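Local atomic coordinates of MIP07328p (Drosophila melanogaster, PDB entry 6FKK), a protein that probably acts as a chemorepellent axon guidance cue, binding semaphorin receptors through its extracellular sema domain. Residues A[70-75]-A[80-85]; A[157-162]-A[232-237]. All blocks are in the same frame, centred on the assembly; numbering follows the deposited sequence.

Contact 1: A[70-75]-A[80-85]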
ATOM      1  N   GLU A  70     -23.566   1.260  24.395  1.00125.44           N
ATOM      2  CA  GLU A  70     -23.612   1.911  25.701  1.00124.97           C
ATOM      3  C   GLU A  70     -22.281   1.774  26.428  1.00115.12           C
ATOM      4  O   GLU A  70     -21.704   2.770  26.878  1.00117.38           O
ATOM      5  CB  GLU A  70     -24.750   1.332  26.542  1.00131.58           C
ATOM      6  CG  GLU A  70     -26.119   1.902  26.211  1.00139.14           C
ATOM      7  CD  GLU A  70     -27.245   1.093  26.821  1.00157.11           C
ATOM      8  OE1 GLU A  70     -26.955   0.137  27.570  1.00160.82           O
ATOM      9  OE2 GLU A  70     -28.423   1.409  26.548  1.00166.52           O
ATOM     10  N   LEU A  71     -21.770   0.545  26.543  1.00 93.78           N
ATOM     11  CA  LEU A  71     -20.475   0.355  27.189  1.00 91.41           C
ATOM     12  C   LEU A  71     -19.368   1.073  26.429  1.00103.07           C
ATOM     13  O   LEU A  71     -18.408   1.553  27.042  1.00108.49           O
ATOM     14  CB  LEU A  71     -20.158  -1.137  27.337  1.00101.38           C
ATOM     15  CG  LEU A  71     -20.032  -2.071  26.127  1.00108.82           C
ATOM     16  CD1 LEU A  71     -18.638  -2.039  25.505  1.00110.85           C
ATOM     17  CD2 LEU A  71     -20.406  -3.494  26.521  1.00110.72           C
ATOM     18  N   CYS A  72     -19.486   1.166  25.103  1.00101.47           N
ATOM     19  CA  CYS A  72     -18.522   1.939  24.325  1.00 94.25           C
ATOM     20  C   CYS A  72     -18.573   3.413  24.707  1.00109.59           C
ATOM     21  O   CYS A  72     -17.536   4.041  24.948  1.00115.66           O
ATOM     22  CB  CYS A  72     -18.787   1.757  22.831  1.00105.68           C
ATOM     23  SG  CYS A  72     -17.856   2.880  21.758  1.00106.57           S
ATOM     24  N   ALA A  73     -19.779   3.985  24.761  1.00117.78           N
ATOM     25  CA  ALA A  73     -19.917   5.365  25.216  1.00115.44           C
ATOM     26  C   ALA A  73     -19.527   5.504  26.679  1.00122.60           C
ATOM     27  O   ALA A  73     -18.996   6.545  27.085  1.00127.17           O
ATOM     28  CB  ALA A  73     -21.347   5.855  24.994  1.00116.73           C
ATOM     29  N   LEU A  74     -19.781   4.469  27.485  1.00128.39           N
ATOM     30  CA  LEU A  74     -19.305   4.468  28.863  1.00127.30           C
ATOM     31  C   LEU A  74     -17.781   4.430  28.929  1.00109.12           C
ATOM     32  O   LEU A  74     -17.190   4.957  29.879  1.00111.25           O
ATOM     33  CB  LEU A  74     -19.898   3.280  29.625  1.00124.50           C
ATOM     34  CG  LEU A  74     -21.138   3.512  30.497  1.00122.43           C
ATOM     35  CD1 LEU A  74     -22.306   4.055  29.687  1.00121.58           C
ATOM     36  CD2 LEU A  74     -21.535   2.227  31.207  1.00119.32           C
ATOM     37  N   LYS A  75     -17.131   3.821  27.933  1.00100.20           N
ATOM     38  CA  LYS A  75     -15.678   3.731  27.903  1.00114.75           C
ATOM     39  C   LYS A  75     -15.009   5.068  27.600  1.00123.85           C
ATOM     40  O   LYS A  75     -13.772   5.142  27.640  1.00113.50           O
ATOM     41  CB  LYS A  75     -15.235   2.696  26.864  1.00118.88           C
ATOM     42  CG  LYS A  75     -15.342   1.246  27.312  1.00118.77           C
ATOM     43  CD  LYS A  75     -15.073   0.306  26.146  1.00114.66           C
ATOM     44  CE  LYS A  75     -15.230  -1.150  26.548  1.00119.20           C
ATOM     45  NZ  LYS A  75     -15.023  -2.056  25.383  1.00104.14           N
ATOM     46  N   TRP A  80     -19.624   8.710  16.995  1.00109.79           N
ATOM     47  CA  TRP A  80     -19.128   8.239  15.706  1.00119.61           C
ATOM     48  C   TRP A  80     -18.151   7.085  15.876  1.00118.17           C
ATOM     49  O   TRP A  80     -17.981   6.272  14.958  1.00106.04           O
ATOM     50  CB  TRP A  80     -18.487   9.388  14.929  1.00125.29           C
ATOM     51  CG  TRP A  80     -17.371  10.066  15.670  1.00135.93           C
ATOM     52  CD1 TRP A  80     -17.490  10.996  16.666  1.00137.91           C
ATOM     53  CD2 TRP A  80     -15.967   9.874  15.466  1.00141.27           C
ATOM     54  NE1 TRP A  80     -16.246  11.390  17.096  1.00139.35           N
ATOM     55  CE2 TRP A  80     -15.294  10.716  16.376  1.00143.58           C
ATOM     56  CE3 TRP A  80     -15.213   9.072  14.606  1.00135.63           C
ATOM     57  CZ2 TRP A  80     -13.902  10.777  16.448  1.00140.52           C
ATOM     58  CZ3 TRP A  80     -13.830   9.133  14.679  1.00135.01           C
ATOM     59  CH2 TRP A  80     -13.190   9.980  15.594  1.00135.20           C
ATOM     60  N   ASP A  81     -17.514   6.989  17.041  1.00129.31           N
ATOM     61  CA  ASP A  81     -16.640   5.858  17.320  1.00133.91           C
ATOM     62  C   ASP A  81     -17.425   4.611  17.709  1.00124.36           C
ATOM     63  O   ASP A  81     -17.000   3.494  17.390  1.00123.48           O
ATOM     64  CB  ASP A  81     -15.651   6.221  18.427  1.00138.96           C
ATOM     65  CG  ASP A  81     -14.419   6.932  17.901  1.00127.41           C
ATOM     66  OD1 ASP A  81     -14.012   6.664  16.750  1.00120.96           O
ATOM     67  OD2 ASP A  81     -13.850   7.753  18.651  1.00123.55           O
ATOM     68  N   CYS A  82     -18.568   4.778  18.377  1.00113.24           N
ATOM     69  CA  CYS A  82     -19.356   3.647  18.871  1.00111.01           C
ATOM     70  C   CYS A  82     -20.279   3.135  17.763  1.00102.52           C
ATOM     71  O   CYS A  82     -21.506   3.238  17.816  1.00105.17           O
ATOM     72  CB  CYS A  82     -20.131   4.041  20.120  1.00124.85           C
ATOM     73  SG  CYS A  82     -19.075   4.490  21.519  1.00139.39           S
ATOM     74  N   HIS A  83     -19.647   2.569  16.736  1.00 82.47           N
ATOM     75  CA  HIS A  83     -20.332   1.888  15.650  1.00 82.97           C
ATOM     76  C   HIS A  83     -19.534   0.639  15.297  1.00 82.17           C
ATOM     77  O   HIS A  83     -18.522   0.325  15.930  1.00 87.29           O
ATOM     78  CB  HIS A  83     -20.506   2.802  14.430  1.00 86.44           C
ATOM     79  CG  HIS A  83     -21.692   3.711  14.521  1.00 99.52           C
ATOM     80  ND1 HIS A  83     -22.939   3.357  14.053  1.00102.41           N
ATOM     81  CD2 HIS A  83     -21.821   4.963  15.023  1.00101.70           C
ATOM     82  CE1 HIS A  83     -23.785   4.348  14.263  1.00107.57           C
ATOM     83  NE2 HIS A  83     -23.132   5.335  14.850  1.00105.20           N
ATOM     84  N   ASN A  84     -19.992  -0.078  14.278  1.00 71.58           N
ATOM     85  CA  ASN A  84     -19.346  -1.313  13.835  1.00 69.73           C
ATOM     86  C   ASN A  84     -18.789  -1.078  12.432  1.00 82.81           C
ATOM     87  O   ASN A  84     -19.464  -1.310  11.429  1.00 82.40           O
ATOM     88  CB  ASN A  84     -20.320  -2.486  13.861  1.00 73.01           C
ATOM     89  CG  ASN A  84     -19.646  -3.803  13.535  1.00 71.19           C
ATOM     90  OD1 ASN A  84     -18.442  -3.966  13.735  1.00 68.28           O
ATOM     91  ND2 ASN A  84     -20.420  -4.753  13.024  1.00 73.36           N
ATOM     92  N   TYR A  85     -17.542  -0.616  12.372  1.00 70.22           N
ATOM     93  CA  TYR A  85     -16.853  -0.405  11.105  1.00 69.11           C
ATOM     94  C   TYR A  85     -16.216  -1.720  10.677  1.00 69.07           C
ATOM     95  O   TYR A  85     -15.296  -2.214  11.336  1.00 82.48           O
ATOM     96  CB  TYR A  85     -15.806   0.698  11.236  1.00 66.97           C
ATOM     97  CG  TYR A  85     -16.380   2.052  11.586  1.00 70.21           C
ATOM     98  CD1 TYR A  85     -16.582   2.423  12.910  1.00 67.01           C
ATOM     99  CD2 TYR A  85     -16.719   2.962  10.593  1.00 71.36           C
ATOM    100  CE1 TYR A  85     -17.109   3.659  13.234  1.00 76.28           C
ATOM    101  CE2 TYR A  85     -17.245   4.201  10.908  1.00 78.64           C
ATOM    102  CZ  TYR A  85     -17.439   4.544  12.228  1.00 81.45           C
ATOM    103  OH  TYR A  85     -17.965   5.778  12.541  1.00 82.20           O
TER
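Cys-72 and Cys-82 are joined by a disulfide that pins helix 66-74 to the irregular loop leading into strand 86-91, within the beta-propeller sema domain. SG of Cys-72 and SG of Cys-82 are bonded at 2.0 Å, and the torsion about the S-S bond is -86°, close to the quarter turn a disulfide prefers. In the helix, SG of Cys-72 stands anti to the backbone N (chi1 170°) and reaches out from the helix flank to the loop. SG of Cys-82 lies instead beside its own backbone N, anti to the carbonyl carbon. Between the two segments, the other near neighbour of the bridge is Ala-73, whose backbone N lies 3.4 Å from SG of Cys-82, while CB of Ala-73 stays 4.4 Å from the same sulfur. A side chain as small as this methyl is consistent with the loop lying close to the helix turn. Cystine suits the place too, because a covalent tie holds together a helix and a coil whose two segments share few other contacts. Further out, the O of Cys-82 receives a weak hydrogen bond from NE of Arg-69, on the same helix. Asp-44 then grips the following residues, its OD2 meeting His-83 ND1 and its OD1 meeting Asn-84 N. Cys-82 itself is the centre of an inverse gamma turn, closed by a weak bond of 2.9 Å from His-83 N to Asp-81 O.

Contact 2: A[157-162]-A[232-237]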
ATOM      1  N   PHE A 157      -4.562 -12.475   4.490  1.00 49.27           N
ATOM      2  CA  PHE A 157      -5.013 -13.857   4.631  1.00 47.82           C
ATOM      3  C   PHE A 157      -4.159 -14.734   3.722  1.00 52.99           C
ATOM      4  O   PHE A 157      -4.314 -14.706   2.497  1.00 69.26           O
ATOM      5  CB  PHE A 157      -6.496 -13.977   4.288  1.00 57.35           C
ATOM      6  CG  PHE A 157      -7.120 -15.273   4.727  1.00 61.63           C
ATOM      7  CD1 PHE A 157      -7.571 -15.432   6.027  1.00 68.74           C
ATOM      8  CD2 PHE A 157      -7.266 -16.325   3.839  1.00 72.86           C
ATOM      9  CE1 PHE A 157      -8.151 -16.620   6.435  1.00 83.28           C
ATOM     10  CE2 PHE A 157      -7.846 -17.515   4.240  1.00 80.38           C
ATOM     11  CZ  PHE A 157      -8.288 -17.662   5.539  1.00 83.01           C
ATOM     12  N   ALA A 158      -3.263 -15.517   4.323  1.00 57.27           N
ATOM     13  CA  ALA A 158      -2.295 -16.316   3.582  1.00 58.72           C
ATOM     14  C   ALA A 158      -2.362 -17.768   4.032  1.00 71.83           C
ATOM     15  O   ALA A 158      -2.244 -18.058   5.227  1.00 71.33           O
ATOM     16  CB  ALA A 158      -0.875 -15.772   3.773  1.00 62.66           C
ATOM     17  N   ASP A 159      -2.543 -18.672   3.064  1.00 71.85           N
ATOM     18  CA  ASP A 159      -2.551 -20.118   3.304  1.00 77.16           C
ATOM     19  C   ASP A 159      -3.536 -20.504   4.405  1.00 73.61           C
ATOM     20  O   ASP A 159      -3.248 -21.343   5.263  1.00 80.15           O
ATOM     21  CB  ASP A 159      -1.148 -20.631   3.624  1.00 99.21           C
ATOM     22  CG  ASP A 159      -0.282 -20.765   2.387  1.00124.10           C
ATOM     23  OD1 ASP A 159      -0.720 -20.329   1.301  1.00131.92           O
ATOM     24  OD2 ASP A 159       0.834 -21.314   2.502  1.00128.07           O
ATOM     25  N   GLY A 160      -4.714 -19.879   4.381  1.00 67.82           N
ATOM     26  CA  GLY A 160      -5.796 -20.224   5.277  1.00 64.18           C
ATOM     27  C   GLY A 160      -5.739 -19.611   6.661  1.00 64.03           C
ATOM     28  O   GLY A 160      -6.570 -19.966   7.507  1.00 80.34           O
ATOM     29  N   HIS A 161      -4.798 -18.710   6.926  1.00 78.94           N
ATOM     30  CA  HIS A 161      -4.686 -18.069   8.228  1.00 69.29           C
ATOM     31  C   HIS A 161      -4.677 -16.557   8.058  1.00 69.05           C
ATOM     32  O   HIS A 161      -4.302 -16.029   7.009  1.00 55.04           O
ATOM     33  CB  HIS A 161      -3.427 -18.524   8.980  1.00 50.21           C
ATOM     34  CG  HIS A 161      -3.459 -19.963   9.389  1.00 65.37           C
ATOM     35  ND1 HIS A 161      -3.970 -20.382  10.599  1.00 87.37           N
ATOM     36  CD2 HIS A 161      -3.048 -21.082   8.747  1.00 78.18           C
ATOM     37  CE1 HIS A 161      -3.870 -21.697  10.686  1.00 91.77           C
ATOM     38  NE2 HIS A 161      -3.315 -22.146   9.575  1.00 89.50           N
ATOM     39  N   LEU A 162      -5.096 -15.863   9.114  1.00 64.13           N
ATOM     40  CA  LEU A 162      -5.182 -14.409   9.118  1.00 55.78           C
ATOM     41  C   LEU A 162      -3.963 -13.835   9.831  1.00 54.33           C
ATOM     42  O   LEU A 162      -3.761 -14.088  11.024  1.00 71.52           O
ATOM     43  CB  LEU A 162      -6.471 -13.943   9.796  1.00 68.33           C
ATOM     44  CG  LEU A 162      -6.673 -12.430   9.903  1.00 47.63           C
ATOM     45  CD1 LEU A 162      -6.681 -11.798   8.526  1.00 51.03           C
ATOM     46  CD2 LEU A 162      -7.961 -12.117  10.646  1.00 49.80           C
ATOM     47  N   VAL A 232       7.638 -12.501   8.455  1.00 38.73           N
ATOM     48  CA  VAL A 232       7.483 -13.659   9.325  1.00 45.08           C
ATOM     49  C   VAL A 232       7.355 -14.897   8.448  1.00 44.34           C
ATOM     50  O   VAL A 232       6.837 -14.836   7.329  1.00 50.34           O
ATOM     51  CB  VAL A 232       6.259 -13.534  10.261  1.00 37.32           C
ATOM     52  CG1 VAL A 232       6.482 -12.451  11.302  1.00 36.98           C
ATOM     53  CG2 VAL A 232       5.002 -13.250   9.455  1.00 37.16           C
ATOM     54  N   CYS A 233       7.844 -16.025   8.956  1.00 38.81           N
ATOM     55  CA  CYS A 233       7.655 -17.299   8.275  1.00 40.02           C
ATOM     56  C   CYS A 233       6.248 -17.812   8.545  1.00 45.95           C
ATOM     57  O   CYS A 233       5.782 -17.795   9.688  1.00 55.60           O
ATOM     58  CB  CYS A 233       8.686 -18.329   8.739  1.00 67.16           C
ATOM     59  SG  CYS A 233      10.396 -18.020   8.230  1.00 58.71           S
ATOM     60  N   LYS A 234       5.569 -18.267   7.492  1.00 54.16           N
ATOM     61  CA  LYS A 234       4.213 -18.772   7.672  1.00 42.93           C
ATOM     62  C   LYS A 234       4.204 -20.099   8.420  1.00 54.72           C
ATOM     63  O   LYS A 234       3.264 -20.377   9.174  1.00 70.40           O
ATOM     64  CB  LYS A 234       3.519 -18.913   6.316  1.00 43.15           C
ATOM     65  CG  LYS A 234       3.397 -17.607   5.546  1.00 41.27           C
ATOM     66  CD  LYS A 234       2.492 -17.746   4.329  1.00 41.86           C
ATOM     67  CE  LYS A 234       3.068 -18.707   3.304  1.00 56.34           C
ATOM     68  NZ  LYS A 234       2.323 -18.670   2.014  1.00 55.59           N
ATOM     69  N   ASN A 235       5.239 -20.920   8.239  1.00 48.56           N
ATOM     70  CA  ASN A 235       5.344 -22.208   8.911  1.00 47.93           C
ATOM     71  C   ASN A 235       5.888 -22.094  10.331  1.00 61.24           C
ATOM     72  O   ASN A 235       6.310 -23.107  10.904  1.00 53.62           O
ATOM     73  CB  ASN A 235       6.221 -23.158   8.091  1.00 70.99           C
ATOM     74  CG  ASN A 235       7.686 -22.765   8.111  1.00 69.86           C
ATOM     75  OD1 ASN A 235       8.027 -21.590   8.266  1.00 59.95           O
ATOM     76  ND2 ASN A 235       8.564 -23.749   7.951  1.00 66.80           N
ATOM     77  N   ASP A 236       5.894 -20.893  10.902  1.00 61.45           N
ATOM     78  CA  ASP A 236       6.383 -20.705  12.261  1.00 51.93           C
ATOM     79  C   ASP A 236       5.433 -21.372  13.248  1.00 58.75           C
ATOM     80  O   ASP A 236       4.224 -21.124  13.228  1.00 69.38           O
ATOM     81  CB  ASP A 236       6.521 -19.212  12.567  1.00 44.99           C
ATOM     82  CG  ASP A 236       7.474 -18.930  13.720  1.00 46.43           C
ATOM     83  OD1 ASP A 236       7.631 -19.802  14.601  1.00 46.98           O
ATOM     84  OD2 ASP A 236       8.068 -17.829  13.742  1.00 43.76           O
ATOM     85  N   ARG A 237       5.979 -22.237  14.104  1.00 50.60           N
ATOM     86  CA  ARG A 237       5.210 -22.897  15.151  1.00 67.17           C
ATOM     87  C   ARG A 237       5.585 -22.400  16.542  1.00 74.53           C
ATOM     88  O   ARG A 237       5.271 -23.060  17.539  1.00 72.33           O
ATOM     89  CB  ARG A 237       5.393 -24.414  15.084  1.00 71.43           C
ATOM     90  CG  ARG A 237       5.005 -25.064  13.770  1.00 73.35           C
ATOM     91  CD  ARG A 237       5.065 -26.577  13.913  1.00 94.45           C
ATOM     92  NE  ARG A 237       5.331 -27.254  12.648  1.00119.67           N
ATOM     93  CZ  ARG A 237       5.638 -28.543  12.549  1.00129.70           C
ATOM     94  NH1 ARG A 237       5.718 -29.290  13.641  1.00138.02           N
ATOM     95  NH2 ARG A 237       5.870 -29.086  11.360  1.00123.41           N
TER
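The ammonium NZ of Lys-234 is held by two carboxylates, OD2 of Asp-159 across the contact and OE2 of Glu-202 on strand 196-203. NZ of Lys-234 lies 3.1 Å from OD2 of Asp-159, a salt bridge that is weak as a hydrogen bond, and 3.5 Å from OD1 of the same carboxylate. The two side chains cross at about a right angle. Lysine reaches this site because its chain runs extended from the backbone and then bends at chi3 (-64°), which swings CE and NZ round to the carboxylate. Its aliphatic part has work as well: CD of Lys-234 rests 3.9 Å from CB of Ala-158, and Tyr-163 of strand 161-165 touches both residues. A small alanine leaves room for that methylene run. Asp-159 is presented by the type I' turn of a tight beta hairpin, in which Ala-158 N to His-161 O is 2.9 Å and His-161 N to Ala-158 O is 3.1 Å. Both corner residues, Asp-159 and Gly-160, have positive phi, a conformation that by itself favours glycine at Gly-160. Lys-234 stands just past strand 225-233, in a type I turn from Cys-233 to Asp-236, so the contact joins the turns of two successive sheets of the propeller. A methionine in its place would probably leave Asp-159 and Glu-202 without the positive charge they share. With two acids around a single amine, the lysine is likely to stay protonated, and its charge would offset the repulsion between the carboxylates while tying hairpin to neighbouring sheet.

How the contacts relate
Both contacts belong to the sema domain and follow one another along the chain, contact 1 closing before contact 2 opens. Their centres lie 32 Å apart, with nearest atoms about 12 Å from each other, so they do not touch. Contact 1 sits further from the centre of the chain, in the connection between the sheet ending with strand 56-61 and the one starting with strand 86-91. Contact 2 links the three-stranded sheet 154-178 to strand 225-233 of the large mixed sheet. One is therefore a covalent tie within a connection between sheets, the other a charge-based link between two successive sheets of the propeller.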